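PDB 3KUX: putative oxidoreductase from Yersinia pestis, which probably catalyses an NAD(P)-dependent oxidation or reduction of a substrate not yet identified, pairing a Rossmann-fold nucleotide-binding domain with a C-terminal alpha/beta domain. Local coordinates for residues E259-K263 / A264-L268; P207-Q210 / S211-F215. All blocks are in the same frame, centred on the assembly; numbering follows the deposited sequence.

Both contacts are local turns in the C-terminal alpha/beta part of this two-domain oxidoreductase, and they follow one another in series along the chain. Contact 2 (207-215) comes first, in the connection between the antiparallel strands 197-203 and 214-221 of the large mixed sheet. Contact 1 (259-268) follows, where helix 258-263 ends and a loop sets out toward strand 280-285 of the same sheet. Their centres lie 29 Å apart and their nearest atoms about 14 Å apart, so neither touches the other. Contact 2 lies within a strand-to-strand connection of the sheet, whereas contact 1 rests against helix 17-28 of the Rossmann fold, where the two family regions meet.

Contact 1: residues E259-K263 / A264-L268; sequences EDRLK and AGERL
A Schellman motif ends helix 258-263, and R261 and E266 carry its side-chain contact as a salt bridge across the turn. The close-packed part is the backbone. A264 N still makes a helical bond to D260 O (2.9 Å); beyond it G265 takes a positive phi of 97°, and the chain folds back into the last turn through two bonds, E266 N to R261 O at 3.1 Å and G265 N to L262 O at 2.7 Å. On the inner side L262 runs toward the loop, its CD2 lying 3.9 Å from E266 O and touching L268 CD1 more loosely at 4.4 Å. T21 and L26 of helix 17-28 pack on these two leucines, with W273 also against L262, which is buried.

The other side is looser and more polar. K263 and A264 face solvent, while R261 and E266, both touched by W273 and only partly exposed, reach over the turn with guanidinium and carboxylate planes 49° apart. R261 is bent at chi3 (59°), which turns its NE and NH2 edge to the acid; E266 extends beyond CG to meet it. The NE bonds to the two carboxylate oxygens are weak. D272 forms a second salt bridge with R261 NH2, and the two acids together probably fix the rotation of the guanidinium. The firmer link to E266 runs from R261 NH2 to the syn side of E266 OE1, 3.1 Å away and almost exactly in the guanidinium plane.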
# COMPACT_ATOMS: atom_id res chain seq x y z
N GLU A 259 -9.22 -0.34 -7.35
CA GLU A 259 -9.83 -1.14 -6.30
C GLU A 259 -11.29 -1.50 -6.61
O GLU A 259 -11.69 -2.65 -6.48
CB GLU A 259 -9.74 -0.44 -4.95
CG GLU A 259 -10.14 -1.34 -3.79
CD GLU A 259 -9.82 -0.73 -2.42
OE1 GLU A 259 -9.72 0.51 -2.32
OE2 GLU A 259 -9.68 -1.52 -1.46
N ASP A 260 -12.07 -0.51 -7.04
CA ASP A 260 -13.47 -0.73 -7.36
C ASP A 260 -13.64 -1.75 -8.49
O ASP A 260 -14.46 -2.66 -8.40
CB ASP A 260 -14.17 0.59 -7.73
CG ASP A 260 -14.53 1.41 -6.51
OD1 ASP A 260 -15.09 0.85 -5.54
OD2 ASP A 260 -14.26 2.63 -6.51
N ARG A 261 -12.86 -1.58 -9.55
CA ARG A 261 -12.97 -2.45 -10.71
C ARG A 261 -12.54 -3.89 -10.40
O ARG A 261 -13.07 -4.84 -10.98
CB ARG A 261 -12.19 -1.88 -11.89
CG ARG A 261 -12.82 -0.61 -12.46
CD ARG A 261 -11.96 0.02 -13.54
NE ARG A 261 -11.72 -0.89 -14.66
CZ ARG A 261 -10.99 -0.58 -15.73
NH1 ARG A 261 -10.43 0.62 -15.82
NH2 ARG A 261 -10.82 -1.46 -16.70
N LEU A 262 -11.60 -4.04 -9.48
CA LEU A 262 -11.20 -5.38 -9.04
C LEU A 262 -12.31 -5.98 -8.19
O LEU A 262 -12.72 -7.12 -8.41
CB LEU A 262 -9.88 -5.35 -8.28
CG LEU A 262 -8.64 -5.03 -9.13
CD1 LEU A 262 -7.39 -4.89 -8.27
CD2 LEU A 262 -8.45 -6.09 -10.21
N LYS A 263 -12.81 -5.20 -7.24
CA LYS A 263 -13.99 -5.57 -6.46
C LYS A 263 -15.10 -6.10 -7.36
O LYS A 263 -15.74 -7.11 -7.06
CB LYS A 263 -14.52 -4.37 -5.67
CG LYS A 263 -13.99 -4.26 -4.25
CD LYS A 263 -14.10 -2.84 -3.72
CE LYS A 263 -15.51 -2.28 -3.88
NZ LYS A 263 -16.51 -3.08 -3.12
N ALA A 264 -15.33 -5.39 -8.47
CA ALA A 264 -16.41 -5.74 -9.38
C ALA A 264 -16.12 -7.02 -10.17
O ALA A 264 -16.96 -7.50 -10.92
CB ALA A 264 -16.72 -4.58 -10.33
N GLY A 265 -14.91 -7.56 -9.99
CA GLY A 265 -14.56 -8.86 -10.57
C GLY A 265 -13.81 -8.82 -11.89
O GLY A 265 -13.57 -9.87 -12.51
N GLU A 266 -13.44 -7.63 -12.34
CA GLU A 266 -12.72 -7.47 -13.60
C GLU A 266 -11.41 -8.23 -13.59
O GLU A 266 -10.71 -8.27 -12.58
CB GLU A 266 -12.46 -6.00 -13.90
CG GLU A 266 -13.71 -5.17 -14.14
CD GLU A 266 -13.42 -3.90 -14.90
OE1 GLU A 266 -12.40 -3.86 -15.61
OE2 GLU A 266 -14.22 -2.94 -14.80
N ARG A 267 -11.08 -8.85 -14.72
CA ARG A 267 -9.86 -9.63 -14.87
C ARG A 267 -8.87 -8.89 -15.78
O ARG A 267 -9.27 -8.15 -16.67
CB ARG A 267 -10.18 -11.00 -15.48
CG ARG A 267 -11.34 -11.74 -14.82
CD ARG A 267 -10.86 -12.60 -13.66
NE ARG A 267 -11.92 -13.46 -13.12
CZ ARG A 267 -12.19 -14.69 -13.56
NH1 ARG A 267 -11.48 -15.21 -14.56
NH2 ARG A 267 -13.17 -15.39 -13.01
N LEU A 268 -7.58 -9.10 -15.54
CA LEU A 268 -6.55 -8.56 -16.43
C LEU A 268 -6.43 -9.46 -17.66
O LEU A 268 -6.70 -10.66 -17.59
CB LEU A 268 -5.21 -8.47 -15.70
CG LEU A 268 -4.93 -7.25 -14.81
CD1 LEU A 268 -6.10 -6.93 -13.89
CD2 LEU A 268 -3.65 -7.47 -14.01

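Contact 2: residues P207-Q210 / S211-F215; sequences PGSQ and SVDYF
In the loop joining antiparallel strands 197-203 and 214-221, the second half is drawn together by a hydrogen bond from S209 to D213, D213 also being the first residue of a classic beta bulge, with Y214, opposite G203. S209 OG donates to D213 OD2 (2.7 Å) on that oxygen's anti lone pair, turned away from OD1. Both side chains leave the backbone toward each other. D213 holds CG between its backbone N and carbonyl carbon (chi1 72°), which directs the carboxylate back toward S209 and the start of the loop.

That carboxylate is gripped by several donors. OD2 takes the R206 backbone N besides the serine hydroxyl, and OD1 takes L205 N, so the acid at the loop's end gathers its start (L205, R206) and its middle (S209). S209 OG in turn accepts from R206 NE, so the hydroxyl bridges the R206 side chain and the D213 carboxylate, accepting from one and donating to the other. Both S209 and D213 are buried, and these bonds supply polar partners within the protein. G208 turns the chain with a positive phi of 101° just ahead of S209, while Q210 at the outer bend is exposed.

Beyond the loop, D213 and Y214 both bond through their backbones to G203 at the end of strand 197-203. V212 packs on L202 and bonds through its backbone to I176. F215 continues strand 214-221 and bonds through its backbone to S230 of strand 224-231, its ring set edge-to-face with W177 and packed on L184 of helix 176-192.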
# COMPACT_ATOMS: atom_id res chain seq x y z
N PRO A 207 -20.20 9.71 16.19
CA PRO A 207 -20.92 9.06 17.29
C PRO A 207 -21.15 7.60 16.95
O PRO A 207 -21.68 7.29 15.88
CB PRO A 207 -22.26 9.80 17.31
CG PRO A 207 -21.97 11.14 16.70
CD PRO A 207 -20.93 10.87 15.65
N GLY A 208 -20.73 6.70 17.84
CA GLY A 208 -20.89 5.27 17.59
C GLY A 208 -19.62 4.59 17.12
O GLY A 208 -19.54 3.36 17.09
N SER A 209 -18.62 5.38 16.73
CA SER A 209 -17.32 4.82 16.35
C SER A 209 -16.73 4.03 17.51
O SER A 209 -16.89 4.41 18.68
CB SER A 209 -16.35 5.92 15.92
OG SER A 209 -16.60 6.35 14.59
N GLN A 210 -16.05 2.93 17.20
CA GLN A 210 -15.41 2.12 18.23
C GLN A 210 -13.89 2.27 18.18
O GLN A 210 -13.20 2.03 19.18
CB GLN A 210 -15.81 0.65 18.09
CG GLN A 210 -17.25 0.34 18.51
CD GLN A 210 -17.51 0.65 19.98
OE1 GLN A 210 -16.62 0.51 20.82
NE2 GLN A 210 -18.74 1.06 20.29
N SER A 211 -13.38 2.67 17.02
CA SER A 211 -11.95 2.86 16.82
C SER A 211 -11.69 4.26 16.31
O SER A 211 -12.63 5.01 16.04
CB SER A 211 -11.43 1.86 15.80
OG SER A 211 -12.32 0.75 15.70
N VAL A 212 -10.42 4.62 16.17
CA VAL A 212 -10.07 5.91 15.60
C VAL A 212 -10.76 6.06 14.25
O VAL A 212 -10.69 5.16 13.40
CB VAL A 212 -8.54 6.05 15.42
CG1 VAL A 212 -8.20 7.39 14.79
CG2 VAL A 212 -7.84 5.88 16.76
N ASP A 213 -11.45 7.18 14.05
CA ASP A 213 -12.17 7.44 12.81
C ASP A 213 -11.74 8.76 12.20
O ASP A 213 -12.40 9.29 11.32
CB ASP A 213 -13.68 7.45 13.06
CG ASP A 213 -14.14 8.68 13.83
OD1 ASP A 213 -13.43 9.71 13.79
OD2 ASP A 213 -15.22 8.63 14.47
N TYR A 214 -10.62 9.29 12.69
CA TYR A 214 -10.09 10.57 12.24
C TYR A 214 -8.60 10.65 12.56
O TYR A 214 -8.18 10.24 13.65
CB TYR A 214 -10.82 11.72 12.94
CG TYR A 214 -10.19 13.09 12.77
CD1 TYR A 214 -10.62 13.97 11.78
CD2 TYR A 214 -9.17 13.52 13.62
CE1 TYR A 214 -10.05 15.22 11.63
CE2 TYR A 214 -8.60 14.77 13.48
CZ TYR A 214 -9.04 15.62 12.48
OH TYR A 214 -8.46 16.87 12.34
N PHE A 215 -7.81 11.17 11.64
CA PHE A 215 -6.41 11.45 11.94
C PHE A 215 -5.84 12.56 11.08
O PHE A 215 -6.14 12.66 9.89
CB PHE A 215 -5.53 10.19 11.86
CG PHE A 215 -5.15 9.78 10.47
CD1 PHE A 215 -4.25 10.53 9.73
CD2 PHE A 215 -5.66 8.62 9.91
CE1 PHE A 215 -3.88 10.14 8.45
CE2 PHE A 215 -5.29 8.22 8.63
CZ PHE A 215 -4.40 8.99 7.90